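Local coordinates for Ser-thr phosphatase MSPP (Mycobacterium smegmatis, PDB 2JFR), which probably removes phosphate from serine and threonine residues of proteins, as a metal-dependent phosphatase of the PPM (PP2C) family that binds manganese and magnesium, at residues T48-K51 / T52-A55; L75-F78 / E79-D83; G140-R144 / H145-W149. All coordinates share one frame; numbering follows the deposited sequence. Where two conformers were deposited one is given.

Contact 1: residues T48-K51 / T52-A55; sequences TALK and TLSA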
loop_
_atom_site.group_PDB
_atom_site.type_symbol
_atom_site.label_atom_id
_atom_site.label_comp_id
_atom_site.label_asym_id
_atom_site.label_seq_id
_atom_site.Cartn_x
_atom_site.Cartn_y
_atom_site.Cartn_z
ATOM N N THR A 48 10.595 8.914 4.101
ATOM C CA THR A 48 10.215 10.245 4.532
ATOM C C THR A 48 8.694 10.376 4.512
ATOM O O THR A 48 8.126 10.987 5.412
ATOM C CB THR A 48 10.845 11.295 3.613
ATOM O OG1 THR A 48 12.272 11.202 3.691
ATOM C CG2 THR A 48 10.425 12.697 3.998
ATOM N N ALA A 49 8.060 9.840 3.479
ATOM C CA ALA A 49 6.598 9.935 3.414
ATOM C C ALA A 49 5.965 9.334 4.666
ATOM O O ALA A 49 5.048 9.922 5.228
ATOM C CB ALA A 49 6.072 9.259 2.170
ATOM N N LEU A 50 6.435 8.154 5.072
ATOM C CA LEU A 50 5.810 7.509 6.228
ATOM C C LEU A 50 6.134 8.199 7.532
ATOM O O LEU A 50 5.275 8.265 8.416
ATOM C CB LEU A 50 6.144 6.016 6.255
ATOM C CG LEU A 50 5.613 5.204 5.091
ATOM C CD1 LEU A 50 5.856 3.735 5.360
ATOM C CD2 LEU A 50 4.136 5.481 4.808
ATOM N N LYS A 51 7.349 8.729 7.677
ATOM C CA LYS A 51 7.683 9.474 8.887
ATOM C C LYS A 51 6.772 10.679 9.009
ATOM O O LYS A 51 6.260 11.007 10.095
ATOM C CB LYS A 51 9.147 9.873 8.873
ATOM C CG LYS A 51 9.633 10.539 10.122
ATOM C CD LYS A 51 11.114 10.855 10.171
ATOM C CE LYS A 51 11.568 11.313 11.570
ATOM N NZ LYS A 51 13.031 11.596 11.630
ATOM N N THR A 52 6.601 11.393 7.924
ATOM C CA THR A 52 5.757 12.582 7.929
ATOM C C THR A 52 4.280 12.215 8.137
ATOM O O THR A 52 3.574 12.894 8.882
ATOM C CB THR A 52 5.948 13.375 6.642
ATOM O OG1 THR A 52 7.325 13.736 6.459
ATOM C CG2 THR A 52 5.090 14.635 6.585
ATOM N N LEU A 53 3.834 11.167 7.501
ATOM C CA LEU A 53 2.473 10.694 7.651
ATOM C C LEU A 53 2.186 10.371 9.102
ATOM O O LEU A 53 1.161 10.784 9.669
ATOM C CB LEU A 53 2.249 9.435 6.819
ATOM C CG LEU A 53 0.874 8.834 6.921
ATOM C CD1 LEU A 53 -0.185 9.712 6.246
ATOM C CD2 LEU A 53 0.864 7.492 6.285
ATOM N N SER A 54 3.072 9.610 9.732
ATOM C CA SER A 54 2.907 9.193 11.111
ATOM C C SER A 54 2.778 10.404 12.036
ATOM O O SER A 54 1.913 10.487 12.886
ATOM C CB SER A 54 4.063 8.319 11.518
ATOM O OG SER A 54 3.874 7.875 12.849
ATOM N N ALA A 55 3.708 11.375 11.853
ATOM C CA ALA A 55 3.658 12.557 12.723
ATOM C C ALA A 55 2.429 13.358 12.502
ATOM O O ALA A 55 1.831 13.857 13.467
ATOM C CB ALA A 55 4.922 13.343 12.421
#

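Contact 2: residues L75-F78 / E79-D83; sequences LRVF and ELLGD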
loop_
_atom_site.group_PDB
_atom_site.type_symbol
_atom_site.label_atom_id
_atom_site.label_comp_id
_atom_site.label_asym_id
_atom_site.label_seq_id
_atom_site.Cartn_x
_atom_site.Cartn_y
_atom_site.Cartn_z
ATOM N N LEU A 75 4.505 17.253 0.248
ATOM C CA LEU A 75 5.284 18.487 0.178
ATOM C C LEU A 75 6.692 18.242 0.712
ATOM O O LEU A 75 7.649 18.750 0.136
ATOM C CB LEU A 75 4.566 19.604 0.924
ATOM C CG LEU A 75 5.249 20.966 0.796
ATOM C CD1 LEU A 75 5.266 21.411 -0.658
ATOM C CD2 LEU A 75 4.518 21.971 1.666
ATOM N N ARG A 76 6.821 17.520 1.786
ATOM C CA ARG A 76 8.145 17.304 2.374
ATOM C C ARG A 76 9.013 16.497 1.453
ATOM O O ARG A 76 10.178 16.839 1.249
ATOM C CB ARG A 76 8.044 16.635 3.758
ATOM C CG ARG A 76 9.338 16.627 4.503
ATOM C CD ARG A 76 9.767 18.036 4.939
ATOM N NE ARG A 76 11.195 18.292 4.977
ATOM C CZ ARG A 76 11.899 19.252 4.385
ATOM N NH1 ARG A 76 11.358 20.181 3.606
ATOM N NH2 ARG A 76 13.214 19.294 4.583
ATOM N N VAL A 77 8.486 15.430 0.841
ATOM C CA VAL A 77 9.269 14.669 -0.121
ATOM C C VAL A 77 9.655 15.512 -1.303
ATOM O O VAL A 77 10.789 15.466 -1.766
ATOM C CB VAL A 77 8.561 13.383 -0.502
ATOM C CG1 VAL A 77 9.355 12.641 -1.578
ATOM C CG2 VAL A 77 8.345 12.462 0.706
ATOM N N PHE A 78 8.700 16.289 -1.813
ATOM C CA PHE A 78 9.014 17.140 -2.983
ATOM C C PHE A 78 10.049 18.217 -2.626
ATOM O O PHE A 78 10.964 18.465 -3.463
ATOM C CB PHE A 78 7.741 17.770 -3.508
ATOM C CG PHE A 78 8.010 18.670 -4.686
ATOM C CD1 PHE A 78 8.554 18.163 -5.861
ATOM C CD2 PHE A 78 7.709 19.991 -4.622
ATOM C CE1 PHE A 78 8.830 18.982 -6.938
ATOM C CE2 PHE A 78 7.962 20.857 -5.688
ATOM C CZ PHE A 78 8.506 20.302 -6.860
ATOM N N GLU A 79 9.965 18.794 -1.462
ATOM C CA GLU A 79 10.989 19.768 -1.054
ATOM C C GLU A 79 12.342 19.124 -0.951
ATOM O O GLU A 79 13.361 19.739 -1.330
ATOM C CB GLU A 79 10.593 20.385 0.293
ATOM C CG GLU A 79 9.415 21.351 0.194
ATOM C CD GLU A 79 8.859 21.721 1.567
ATOM O OE1 GLU A 79 9.314 21.164 2.612
ATOM O OE2 GLU A 79 7.918 22.581 1.647
ATOM N N LEU A 80 12.423 17.901 -0.499
ATOM C CA LEU A 80 13.726 17.244 -0.380
ATOM C C LEU A 80 14.288 16.688 -1.661
ATOM O O LEU A 80 15.518 16.715 -1.814
ATOM C CB LEU A 80 13.556 16.116 0.633
ATOM C CG LEU A 80 13.392 16.673 2.082
ATOM C CD1 LEU A 80 12.944 15.505 2.953
ATOM C CD2 LEU A 80 14.662 17.341 2.590
ATOM N N LEU A 81 13.448 16.191 -2.577
ATOM C CA LEU A 81 13.943 15.436 -3.707
ATOM C C LEU A 81 13.687 16.118 -5.033
ATOM O O LEU A 81 14.181 15.726 -6.071
ATOM C CB LEU A 81 13.280 14.040 -3.786
ATOM C CG LEU A 81 13.492 13.197 -2.557
ATOM C CD1 LEU A 81 12.868 11.848 -2.717
ATOM C CD2 LEU A 81 14.954 13.063 -2.180
ATOM N N GLY A 82 12.885 17.177 -5.052
ATOM C CA GLY A 82 12.435 17.749 -6.317
ATOM C C GLY A 82 13.538 18.397 -7.087
ATOM O O GLY A 82 13.292 18.596 -8.304
ATOM N N ASP A 83 14.664 18.740 -6.530
ATOM C CA ASP A 83 15.729 19.332 -7.349
ATOM C C ASP A 83 16.745 18.348 -7.896
ATOM O O ASP A 83 17.737 18.746 -8.496
ATOM C CB ASP A 83 16.477 20.379 -6.516
ATOM C CG ASP A 83 15.510 21.575 -6.381
ATOM O OD1 ASP A 83 15.087 21.918 -7.518
ATOM O OD2 ASP A 83 15.351 22.075 -5.258
#

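Contact 3: residues G140-R144 / H145-W149; sequences GEITR and HEARW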
loop_
_atom_site.group_PDB
_atom_site.type_symbol
_atom_site.label_atom_id
_atom_site.label_comp_id
_atom_site.label_asym_id
_atom_site.label_seq_id
_atom_site.Cartn_x
_atom_site.Cartn_y
_atom_site.Cartn_z
ATOM N N GLY A 140 -12.586 0.493 -17.505
ATOM C CA GLY A 140 -13.219 -0.743 -17.849
ATOM C C GLY A 140 -12.797 -1.450 -19.079
ATOM O O GLY A 140 -13.605 -2.133 -19.669
ATOM N N GLU A 141 -11.543 -1.235 -19.503
ATOM C CA GLU A 141 -11.003 -1.781 -20.740
ATOM C C GLU A 141 -10.247 -3.104 -20.559
ATOM O O GLU A 141 -10.195 -3.896 -21.515
ATOM C CB GLU A 141 -10.080 -0.781 -21.441
ATOM C CG GLU A 141 -10.744 0.462 -21.983
ATOM C CD GLU A 141 -9.671 1.174 -22.817
ATOM O OE1 GLU A 141 -8.878 0.381 -23.413
ATOM O OE2 GLU A 141 -9.638 2.431 -22.833
ATOM N N ILE A 142 -9.617 -3.399 -19.436
ATOM C CA ILE A 142 -8.943 -4.687 -19.166
ATOM C C ILE A 142 -9.254 -5.129 -17.751
ATOM O O ILE A 142 -9.637 -4.279 -16.940
ATOM C CB ILE A 142 -7.414 -4.554 -19.319
ATOM C CG1 ILE A 142 -6.722 -3.739 -18.263
ATOM C CG2 ILE A 142 -7.081 -4.016 -20.708
ATOM C CD1 ILE A 142 -5.233 -3.639 -18.381
ATOM N N THR A 143 -9.071 -6.368 -17.455
ATOM C CA THR A 143 -9.253 -6.862 -16.103
ATOM C C THR A 143 -8.052 -6.611 -15.220
ATOM O O THR A 143 -6.954 -6.322 -15.701
ATOM C CB THR A 143 -9.499 -8.389 -16.071
ATOM O OG1 THR A 143 -8.353 -9.069 -16.521
ATOM C CG2 THR A 143 -10.736 -8.771 -16.942
ATOM N N ARG A 144 -8.237 -6.694 -13.890
ATOM C CA ARG A 144 -7.110 -6.587 -12.991
ATOM C C ARG A 144 -6.036 -7.668 -13.250
ATOM O O ARG A 144 -4.852 -7.458 -13.195
ATOM C CB ARG A 144 -7.586 -6.633 -11.541
ATOM C CG ARG A 144 -8.556 -5.539 -11.068
ATOM C CD ARG A 144 -8.559 -5.490 -9.528
ATOM N NE ARG A 144 -9.778 -4.884 -8.965
ATOM C CZ ARG A 144 -9.875 -3.559 -8.791
ATOM N NH1 ARG A 144 -8.928 -2.657 -9.068
ATOM N NH2 ARG A 144 -11.048 -3.122 -8.252
ATOM N N HIS A 145 -6.475 -8.879 -13.598
ATOM C CA HIS A 145 -5.514 -9.924 -13.900
ATOM C C HIS A 145 -4.671 -9.549 -15.115
ATOM O O HIS A 145 -3.475 -9.687 -15.144
ATOM C CB HIS A 145 -6.229 -11.286 -14.045
ATOM C CG HIS A 145 -5.281 -12.363 -14.438
ATOM N ND1 HIS A 145 -4.434 -12.981 -13.504
ATOM C CD2 HIS A 145 -5.000 -12.909 -15.637
ATOM C CE1 HIS A 145 -3.704 -13.895 -14.167
ATOM N NE2 HIS A 145 -4.021 -13.875 -15.453
ATOM N N GLU A 146 -5.383 -9.113 -16.169
ATOM C CA GLU A 146 -4.674 -8.624 -17.369
ATOM C C GLU A 146 -3.690 -7.510 -17.068
ATOM O O GLU A 146 -2.606 -7.486 -17.643
ATOM C CB GLU A 146 -5.660 -8.098 -18.460
ATOM C CG GLU A 146 -6.444 -9.243 -19.043
ATOM C CD GLU A 146 -7.719 -8.953 -19.754
ATOM O OE1 GLU A 146 -8.365 -7.890 -19.725
ATOM O OE2 GLU A 146 -8.148 -9.918 -20.444
ATOM N N ALA A 147 -4.082 -6.569 -16.180
ATOM C CA ALA A 147 -3.182 -5.500 -15.812
ATOM C C ALA A 147 -1.836 -6.014 -15.221
ATOM O O ALA A 147 -0.835 -5.321 -15.332
ATOM C CB ALA A 147 -3.904 -4.542 -14.869
ATOM N N ARG A 148 -1.798 -7.202 -14.583
ATOM C CA ARG A 148 -0.560 -7.738 -14.021
ATOM C C ARG A 148 0.504 -7.920 -15.078
ATOM O O ARG A 148 1.672 -7.876 -14.763
ATOM C CB ARG A 148 -0.622 -9.167 -13.346
ATOM C CG ARG A 148 -1.456 -9.165 -12.183
ATOM C CD ARG A 148 -1.601 -10.501 -11.584
ATOM N NE ARG A 148 -0.362 -11.041 -11.028
ATOM C CZ ARG A 148 -0.134 -12.294 -10.646
ATOM N NH1 ARG A 148 -1.105 -13.180 -10.682
ATOM N NH2 ARG A 148 1.058 -12.646 -10.185
ATOM N N TRP A 149 0.060 -8.167 -16.338
ATOM C CA TRP A 149 0.955 -8.526 -17.429
ATOM C C TRP A 149 1.089 -7.443 -18.432
ATOM O O TRP A 149 1.840 -7.594 -19.403
ATOM C CB TRP A 149 0.480 -9.876 -18.085
ATOM C CG TRP A 149 0.037 -10.848 -17.022
ATOM C CD1 TRP A 149 -1.196 -11.319 -16.829
ATOM C CD2 TRP A 149 0.904 -11.442 -16.001
ATOM N NE1 TRP A 149 -1.232 -12.168 -15.745
ATOM C CE2 TRP A 149 0.051 -12.247 -15.229
ATOM C CE3 TRP A 149 2.236 -11.303 -15.696
ATOM C CZ2 TRP A 149 0.502 -13.003 -14.107
ATOM C CZ3 TRP A 149 2.700 -12.037 -14.618
ATOM C CH2 TRP A 149 1.821 -12.851 -13.872
#

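Contact 1: residues T48-K51 / T52-A55
L50 runs alongside L53, and their CD2 methyls meet at 4.1 Å (L50 CD2 to L53 CD2). The two branches arrive from different starting positions. L50 has CG beside its backbone N (chi1 -64°), whereas L53 turns CG anti to the N (chi1 179°), and with these torsions the two CD2 methyls end up as neighbours on the buried flank of helix 42-59. There the pair meets the β-sheet: L50 reaches A24, L26, A33, A35 and L92, while L53 rests on L26, A33 and A94 and also touches A69 and V70 of helix 63-81. Helix-on-sheet layering of this kind belongs to the PP2C fold, a β-sandwich flanked by helices. Four successive i to i+4 backbone bonds hold the turn, running from T52, L53, S54 and A55 back to T48, A49, L50 and K51; the bond from L53 N to A49 O measures 2.9 Å. On another side, T48 and T52 are also aligned, with T48 CG2 lying 4.1 Å from T52 OG1. T52 OG1 sits beside its own N and is 3.0 Å from T48 O, the carbonyl that already accepts from T52 N. The hydroxyl of T48 is bonded one turn back, to the carbonyl of H44. K51 runs out fully extended on the exposed flank, its base touching T52.

Contact 2: residues L75-F78 / E79-D83
Four backbone bonds carry helix 63-81 through its last turn, from E79, L80, L81 and G82 back to L75, R76, V77 and F78; the final one, G82 N to F78 O at 2.8 Å, is more bent than the first, with an N-H...O angle of 138°. On the outer flank R76 and E79, three residues apart, form a salt bridge. Their side chains cross at about a right angle, and the guanidinium and carboxylate planes stand 66° apart, with E79 OE1 at the guanidinium edge. The modelled distance from R76 NH1 to E79 OE1, 2.5 Å, is very short, and R76 was deposited in two conformers, so the exact length is doubtful. Bends at chi2 and chi3 carry the guanidinium forward, toward E79 and L80, and in this conformer L80 CG lies 3.6 Å above one face, toward its rim. On the inner flank V77 CG1 meets L81 CD1 at 3.8 Å, and both side chains pack on A45 of helix 42-59. The F78 ring passes obliquely by G82, F78 CE1 being 3.9 Å from G82 CA. In the conformer given R76 thus serves two neighbours, an anion at its edge and an apolar branch over its face, and the paired charges probably favour each other's ionised state at an exposed surface.

Contact 3: residues G140-R144 / H145-W149
T143 and E146 grip each other through two reciprocal bonds. T143 OG1 accepts from E146 N at 3.0 Å, and E146 OE1 in return accepts from T143 N at 2.8 Å; both bonds are nearly straight, the second with an N-H...O angle of 168°. The amide of T143 comes in from above the carboxylate plane, 36° out of it. What brings the hydroxyl to the helix is the first torsion of T143 (chi1 65°), which tucks OG1 over the backbone; E146, stretched out along its length, reaches back along the same turn. The two side chains cross at a slant, T143 OG1 standing 3.2 Å from E146 CG. I142 packs beside them. Its backbone CA lies 3.3 Å from E146 OE1, and its CD1 runs on to the next residue of the helix, ending 3.9 Å from A147 CB.

The first helical backbone bond then follows, A147 N to T143 O at 2.9 Å, while the one from R148 N to R144 O is weak. Further out, I142 rests on L136 and A147 on V137, so helix 132-138 backs the turn; G140, with positive phi, leaves that helix through a Schellman motif. At the other end R148 is fixed by outside carbonyls, its NE bonded to F189 O and its NH2 to A192 O. The plane of its guanidinium is covered on one face by W149 CZ2, and its side chain lies about 8 Å from a bound magnesium ion. With T143 as N-cap and E146 answering three residues on, the start of helix 144-147 is a capping box, which satisfies backbone amides that have no preceding turn to bond to.

In the fold
From the N terminus, contact 1 comes first, midway along helix 42-59, and contact 2 follows at the C-terminal end of helix 63-81. Each is a local contact within continuous chain, so none closes a long loop, and the three run in series without nesting or crossing. Contacts 1 and 2 touch each other: T48 CG2 packs against V77 CG2 and L80 CD1, which joins the two helices into one layer, with contact 1 on the sheet containing strands 23-28, 31-38 and 89-96. Contact 3 starts the short helix 144-147 well away, its nearest atoms about 21 Å from contact 1 and about 25 Å from contact 2.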